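Local coordinates for protein amidohydrolase (PDB 3OVG) that hydrolyses the 1,4-lactones of phosphorylated pentonic acids, and also carboxy 1,4-lactones, with the help of two zinc ions per subunit, at residues 176-184 with 327-336; 114-122 with 164-172. All coordinates share one frame; numbering follows the deposited sequence.

Contact 1 (176-184 with 327-336)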
# COMPACT_ATOMS: atom_id res chain seq x y z
N ARG A 176 6.02 27.60 -28.88
CA ARG A 176 5.17 28.32 -29.86
C ARG A 176 4.41 29.51 -29.24
O ARG A 176 4.28 30.58 -29.84
CB ARG A 176 4.22 27.33 -30.55
CG ARG A 176 4.97 26.39 -31.54
CD ARG A 176 4.14 25.21 -32.05
NE ARG A 176 3.00 25.60 -32.89
CZ ARG A 176 2.36 24.76 -33.71
NH1 ARG A 176 2.77 23.50 -33.82
NH2 ARG A 176 1.33 25.18 -34.45
N THR A 177 3.91 29.32 -28.03
CA THR A 177 3.22 30.38 -27.29
C THR A 177 4.20 31.49 -26.96
O THR A 177 3.88 32.69 -27.04
CB THR A 177 2.63 29.81 -25.99
OG1 THR A 177 1.73 28.76 -26.33
CG2 THR A 177 1.83 30.87 -25.20
N SER A 178 5.42 31.11 -26.59
CA SER A 178 6.42 32.10 -26.22
C SER A 178 6.83 32.91 -27.48
O SER A 178 6.87 34.14 -27.48
CB SER A 178 7.65 31.42 -25.59
OG SER A 178 8.69 32.36 -25.37
N ILE A 179 7.08 32.21 -28.56
CA ILE A 179 7.41 32.89 -29.81
C ILE A 179 6.29 33.82 -30.25
O ILE A 179 6.55 34.97 -30.62
CB ILE A 179 7.68 31.85 -30.89
CG1 ILE A 179 9.05 31.21 -30.64
CG2 ILE A 179 7.54 32.47 -32.32
CD1 ILE A 179 9.18 29.86 -31.30
N LEU A 180 5.06 33.34 -30.18
CA LEU A 180 3.93 34.12 -30.66
C LEU A 180 3.59 35.34 -29.78
O LEU A 180 3.17 36.37 -30.31
CB LEU A 180 2.68 33.24 -30.82
CG LEU A 180 2.72 32.16 -31.90
CD1 LEU A 180 1.49 31.23 -31.69
CD2 LEU A 180 2.75 32.75 -33.34
N THR A 181 3.76 35.21 -28.45
CA THR A 181 3.30 36.25 -27.51
C THR A 181 4.46 37.04 -26.91
O THR A 181 4.27 38.12 -26.36
CB THR A 181 2.52 35.68 -26.28
OG1 THR A 181 3.37 34.81 -25.51
CG2 THR A 181 1.27 34.93 -26.69
N GLY A 182 5.67 36.48 -27.02
CA GLY A 182 6.85 37.05 -26.39
C GLY A 182 7.03 36.61 -24.94
O GLY A 182 7.98 37.06 -24.29
N CYS A 183 6.14 35.74 -24.43
CA CYS A 183 6.18 35.43 -22.98
C CYS A 183 7.37 34.55 -22.53
O CYS A 183 7.91 33.76 -23.31
CB CYS A 183 4.87 34.79 -22.52
SG CYS A 183 4.63 33.07 -23.03
N PRO A 184 7.78 34.67 -21.26
CA PRO A 184 8.79 33.76 -20.71
C PRO A 184 8.27 32.33 -20.56
O PRO A 184 7.06 32.06 -20.70
CB PRO A 184 9.11 34.35 -19.32
CG PRO A 184 8.18 35.48 -19.09
CD PRO A 184 7.31 35.68 -20.29
N VAL A 327 14.86 37.72 -17.70
CA VAL A 327 14.20 36.51 -18.17
C VAL A 327 12.67 36.58 -18.16
O VAL A 327 12.03 35.82 -18.89
CB VAL A 327 14.68 35.26 -17.41
CG1 VAL A 327 16.18 35.11 -17.56
CG2 VAL A 327 14.29 35.34 -15.92
N LEU A 328 12.10 37.50 -17.38
CA LEU A 328 10.64 37.63 -17.28
C LEU A 328 10.06 38.71 -18.20
O LEU A 328 8.84 38.85 -18.29
CB LEU A 328 10.22 37.91 -15.82
CG LEU A 328 10.51 36.80 -14.80
CD1 LEU A 328 10.10 37.32 -13.41
CD2 LEU A 328 9.70 35.56 -15.12
N ALA A 329 10.93 39.47 -18.87
CA ALA A 329 10.47 40.54 -19.76
C ALA A 329 9.86 39.93 -21.02
O ALA A 329 10.42 38.98 -21.55
CB ALA A 329 11.66 41.45 -20.13
N PHE A 330 8.73 40.43 -21.52
CA PHE A 330 8.24 39.92 -22.80
C PHE A 330 9.19 40.26 -23.95
O PHE A 330 9.78 41.35 -23.99
CB PHE A 330 6.84 40.46 -23.11
CG PHE A 330 5.72 39.60 -22.55
CD1 PHE A 330 5.75 39.18 -21.23
CD2 PHE A 330 4.66 39.21 -23.34
CE1 PHE A 330 4.73 38.40 -20.69
CE2 PHE A 330 3.61 38.43 -22.82
CZ PHE A 330 3.65 38.02 -21.51
N ASP A 331 9.34 39.34 -24.89
CA ASP A 331 10.03 39.65 -26.15
C ASP A 331 9.01 40.31 -27.03
O ASP A 331 7.81 40.25 -26.73
CB ASP A 331 10.48 38.38 -26.87
CG ASP A 331 11.86 37.96 -26.49
OD1 ASP A 331 12.48 38.68 -25.66
OD2 ASP A 331 12.32 36.94 -27.03
N GLU A 332 9.47 40.92 -28.13
CA GLU A 332 8.57 41.30 -29.19
C GLU A 332 8.00 40.01 -29.78
O GLU A 332 8.70 38.99 -29.84
CB GLU A 332 9.26 42.11 -30.30
CG GLU A 332 9.74 43.54 -29.90
CD GLU A 332 8.72 44.31 -29.03
OE1 GLU A 332 7.63 44.72 -29.54
OE2 GLU A 332 9.03 44.52 -27.83
N LYS A 333 6.75 40.09 -30.24
CA LYS A 333 6.04 39.01 -30.91
C LYS A 333 6.69 38.62 -32.23
O LYS A 333 7.23 39.46 -32.95
CB LYS A 333 4.62 39.44 -31.23
CG LYS A 333 3.81 39.81 -30.05
CD LYS A 333 2.35 39.85 -30.53
CE LYS A 333 1.42 40.51 -29.54
NZ LYS A 333 -0.01 40.15 -29.95
N ARG A 334 6.66 37.32 -32.54
CA ARG A 334 7.17 36.80 -33.79
C ARG A 334 6.12 35.87 -34.35
O ARG A 334 5.21 35.45 -33.64
CB ARG A 334 8.45 36.00 -33.56
CG ARG A 334 9.60 36.88 -33.10
CD ARG A 334 10.91 36.10 -33.06
NE ARG A 334 11.10 35.37 -31.81
CZ ARG A 334 11.46 34.09 -31.73
NH1 ARG A 334 11.66 33.36 -32.81
NH2 ARG A 334 11.61 33.53 -30.53
N ASN A 335 6.23 35.59 -35.64
CA ASN A 335 5.50 34.50 -36.26
C ASN A 335 6.27 33.21 -36.03
O ASN A 335 7.50 33.21 -35.99
CB ASN A 335 5.39 34.72 -37.76
CG ASN A 335 4.60 35.97 -38.10
OD1 ASN A 335 3.41 36.08 -37.78
ND2 ASN A 335 5.25 36.91 -38.78
N PHE A 336 5.55 32.12 -35.87
CA PHE A 336 6.19 30.84 -35.68
C PHE A 336 6.57 30.28 -37.05
O PHE A 336 5.69 30.11 -37.90
CB PHE A 336 5.24 29.86 -34.99
CG PHE A 336 5.76 28.45 -34.97
CD1 PHE A 336 6.91 28.13 -34.25
CD2 PHE A 336 5.13 27.45 -35.68
CE1 PHE A 336 7.40 26.86 -34.24
CE2 PHE A 336 5.61 26.16 -35.66
CZ PHE A 336 6.76 25.87 -34.95
O HOH W 1 8.48 36.24 -29.49
O HOH W 2 2.58 36.55 -32.72
O HOH W 3 5.29 40.91 -26.64

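Contact 2 (114-122 with 164-172)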
# COMPACT_ATOMS: atom_id res chain seq x y z
N LEU A 114 -4.29 17.28 -23.31
CA LEU A 114 -2.89 17.31 -23.74
C LEU A 114 -2.62 16.17 -24.71
O LEU A 114 -1.93 16.34 -25.71
CB LEU A 114 -1.94 17.21 -22.55
CG LEU A 114 -0.45 17.15 -22.92
CD1 LEU A 114 -0.14 18.33 -23.80
CD2 LEU A 114 0.38 17.16 -21.63
N ALA A 115 -3.16 14.99 -24.42
CA ALA A 115 -2.89 13.82 -25.23
C ALA A 115 -3.61 13.91 -26.57
O ALA A 115 -3.05 13.57 -27.60
CB ALA A 115 -3.35 12.55 -24.48
N VAL A 116 -4.86 14.36 -26.52
CA VAL A 116 -5.78 14.20 -27.63
C VAL A 116 -5.93 15.41 -28.56
O VAL A 116 -6.16 15.26 -29.77
CB VAL A 116 -7.17 13.82 -27.08
CG1 VAL A 116 -8.23 14.12 -28.08
CG2 VAL A 116 -7.15 12.35 -26.67
N VAL A 117 -5.80 16.61 -28.01
CA VAL A 117 -6.03 17.83 -28.80
C VAL A 117 -4.81 18.24 -29.64
O VAL A 117 -3.68 18.23 -29.13
CB VAL A 117 -6.49 18.97 -27.87
CG1 VAL A 117 -6.61 20.32 -28.62
CG2 VAL A 117 -7.81 18.56 -27.17
N PRO A 118 -5.03 18.58 -30.92
CA PRO A 118 -3.92 18.96 -31.80
C PRO A 118 -3.15 20.13 -31.23
O PRO A 118 -3.72 21.10 -30.74
CB PRO A 118 -4.63 19.38 -33.11
CG PRO A 118 -5.95 18.69 -33.07
CD PRO A 118 -6.33 18.63 -31.60
N THR A 119 -1.83 20.03 -31.28
CA THR A 119 -0.95 21.04 -30.73
C THR A 119 -1.40 22.45 -31.06
O THR A 119 -1.51 23.30 -30.18
CB THR A 119 0.47 20.80 -31.23
OG1 THR A 119 0.83 19.46 -30.89
CG2 THR A 119 1.47 21.80 -30.61
N GLU A 120 -1.67 22.69 -32.35
CA GLU A 120 -2.14 23.97 -32.85
C GLU A 120 -3.29 24.56 -32.01
O GLU A 120 -3.27 25.75 -31.70
CB GLU A 120 -2.57 23.75 -34.31
CG GLU A 120 -2.90 24.97 -35.09
CD GLU A 120 -3.58 24.64 -36.45
OE1 GLU A 120 -3.34 23.54 -37.03
OE2 GLU A 120 -4.35 25.50 -36.93
N GLU A 121 -4.29 23.75 -31.67
CA GLU A 121 -5.41 24.24 -30.86
C GLU A 121 -5.00 24.49 -29.40
O GLU A 121 -5.48 25.40 -28.74
CB GLU A 121 -6.58 23.24 -30.87
CG GLU A 121 -7.19 22.98 -32.27
CD GLU A 121 -7.83 24.22 -32.84
OE1 GLU A 121 -8.50 24.95 -32.07
OE2 GLU A 121 -7.68 24.47 -34.05
N ILE A 122 -4.12 23.65 -28.89
CA ILE A 122 -3.63 23.85 -27.53
C ILE A 122 -2.87 25.17 -27.46
O ILE A 122 -3.07 25.94 -26.51
CB ILE A 122 -2.76 22.67 -27.07
CG1 ILE A 122 -3.66 21.45 -26.91
CG2 ILE A 122 -2.01 23.02 -25.74
CD1 ILE A 122 -2.95 20.15 -26.65
N ASP A 164 8.81 12.41 -21.99
CA ASP A 164 7.70 11.66 -22.54
C ASP A 164 7.22 12.33 -23.82
O ASP A 164 7.29 13.55 -23.94
CB ASP A 164 6.55 11.63 -21.54
CG ASP A 164 5.42 10.79 -22.00
OD1 ASP A 164 5.58 9.55 -21.97
OD2 ASP A 164 4.39 11.37 -22.43
N ARG A 165 6.69 11.56 -24.75
CA ARG A 165 6.16 12.16 -25.96
C ARG A 165 5.23 13.35 -25.67
O ARG A 165 5.30 14.35 -26.36
CB ARG A 165 5.44 11.12 -26.81
CG ARG A 165 4.31 10.41 -26.11
CD ARG A 165 3.81 9.30 -27.03
NE ARG A 165 3.41 9.87 -28.33
CZ ARG A 165 2.23 10.46 -28.54
NH1 ARG A 165 1.37 10.57 -27.54
NH2 ARG A 165 1.93 10.97 -29.72
N LEU A 166 4.40 13.23 -24.63
CA LEU A 166 3.44 14.29 -24.27
C LEU A 166 4.11 15.54 -23.68
O LEU A 166 3.56 16.66 -23.74
CB LEU A 166 2.35 13.77 -23.32
CG LEU A 166 1.02 13.37 -24.00
CD1 LEU A 166 1.11 13.01 -25.49
CD2 LEU A 166 0.17 12.37 -23.22
N GLU A 167 5.28 15.34 -23.11
CA GLU A 167 6.10 16.43 -22.62
C GLU A 167 6.83 17.17 -23.77
O GLU A 167 7.06 18.37 -23.69
CB GLU A 167 7.07 15.89 -21.54
CG GLU A 167 6.27 15.26 -20.39
CD GLU A 167 7.11 14.49 -19.35
OE1 GLU A 167 8.22 13.99 -19.66
OE2 GLU A 167 6.60 14.36 -18.24
N LEU A 168 7.23 16.44 -24.81
CA LEU A 168 7.81 17.12 -25.95
C LEU A 168 6.70 17.94 -26.63
O LEU A 168 6.93 19.01 -27.13
CB LEU A 168 8.45 16.13 -26.92
CG LEU A 168 9.22 16.74 -28.11
CD1 LEU A 168 10.28 17.67 -27.58
CD2 LEU A 168 9.86 15.65 -28.98
N LYS A 169 5.48 17.41 -26.64
CA LYS A 169 4.31 18.17 -27.11
C LYS A 169 4.10 19.45 -26.29
O LYS A 169 3.87 20.53 -26.84
CB LYS A 169 3.04 17.30 -27.01
CG LYS A 169 1.84 17.92 -27.75
CD LYS A 169 0.69 16.91 -27.86
CE LYS A 169 -0.52 17.56 -28.49
NZ LYS A 169 -1.67 16.64 -28.44
N ALA A 170 4.22 19.35 -24.97
CA ALA A 170 4.01 20.51 -24.12
C ALA A 170 5.18 21.49 -24.29
O ALA A 170 4.98 22.71 -24.24
CB ALA A 170 3.85 20.10 -22.65
N LEU A 171 6.38 20.97 -24.57
CA LEU A 171 7.52 21.86 -24.84
C LEU A 171 7.29 22.64 -26.13
O LEU A 171 7.59 23.82 -26.21
CB LEU A 171 8.87 21.09 -24.91
CG LEU A 171 9.40 20.56 -23.57
CD1 LEU A 171 10.58 19.63 -23.78
CD2 LEU A 171 9.81 21.72 -22.68
N GLU A 172 6.73 21.98 -27.13
CA GLU A 172 6.44 22.64 -28.40
C GLU A 172 5.35 23.69 -28.14
O GLU A 172 5.39 24.80 -28.64
CB GLU A 172 5.97 21.63 -29.48
CG GLU A 172 5.49 22.34 -30.75
CD GLU A 172 5.24 21.41 -31.93
OE1 GLU A 172 5.65 20.25 -31.89
OE2 GLU A 172 4.62 21.87 -32.90

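Contact 1 (176-184 with 327-336)
The bend at G182, where helix 165-181 ends, fits into a hollow made by the backbone of F330 and D331. Having no side chain, G182 meets 327-336 backbone to backbone, its CA 4.1 Å from the CA of D331 and close to D331 O; its phi of 85° turns the chain out of the helix. One strong bond fixes this approach, D331 N giving its proton to G182 O at 2.7 Å. Beside it the F330 ring has one face covered by C183 CA, 3.8 Å from the ring centroid and almost on the normal, while P184 CD comes in obliquely at CE1. The proline ring is the next bump, its CB and CG against the carbonyl oxygens of V327 and L328. In the phosphotriesterase-type TIM barrel this joins the turn between helix 165-181 and strand 185-190 to the chain leaving helix 313-327, and F7 stacks on F330. The extended chain wraps the end of the helix: R334 N bonds to I179 O at 3.0 Å, a carbonyl without its usual helical partner, since C183 N turns to T181 OG1 in an ST turn. Waters bridge L180 O to R334 O and T181 O to D331 O, and a third, between I179 O and E332 O, can serve both. I179 is a ridge between two flat groups. Its CG2 lies over one face of the R334 guanidinium, whose NH2 bonds to G206 O, while CG1 touches NH2 beside it and CD1 meets the rim of the F336 ring. With CG anti to the backbone N (chi1 170°), that ring takes R176 CG over its face, 3.7 Å from the centroid. The R176 guanidinium runs on nearly parallel to it, 6° between planes, and NH1 forms a salt bridge with E172.

Contact 2 (114-122 with 164-172)
K169 reaches across from helix 165-181 as a straight rod, its CG anti to the backbone N (chi1 -168°) and every later torsion extended, and its side chain fits as a knob among L114, A115, T119 and I122. The ammonium group is held where the short helix 113-116 gives way to helix 119-131: NZ donates to L114 O at 2.8 Å and to V117 O at 2.7 Å. It meets the first carbonyl tilted 28° from its plane and the second from above the plane. T119 lies alongside the rod and points the opposite way, OG1 3.3 Å from K169 CE, whereas I122 crosses it at about a right angle with CD1 against CE. In the TIM barrel of this phosphotriesterase-family enzyme, the lysine of helix 165-181 thus bonds to carbonyls at the junction of two other helices. Toward the start of helix 165-181, L114 and L166 lie side by side, pointing opposite ways, CG to CG 4.2 Å, and A115 CB rests on L166 CD2 at 3.7 Å. One turn beyond K169, E172 has its side chain crossed at about a right angle by that of T119, whose CG2 touches it; besides R176, the E172 carboxylate pairs with K349.

How the contacts relate
Contacts 1 and 2 share helix 165-181, with centres about 18 Å apart: contact 2 uses its first two turns, contact 1 its last turns and the bend into strand 185-190. Along the chain they come in series, 114-122 with 164-172 closing before 176-184 with 327-336 begins. They also touch, R176 NH1 lying 3.9 Å from T119 CG2, and E172 of contact 2 and R176 of contact 1 connect the two along the helix. One barrel helix is thus tied near its start to the junction of helices 113-116 and 119-131, and at its end to the chain that follows helix 313-327, late in the sequence, ahead of helix 343-351.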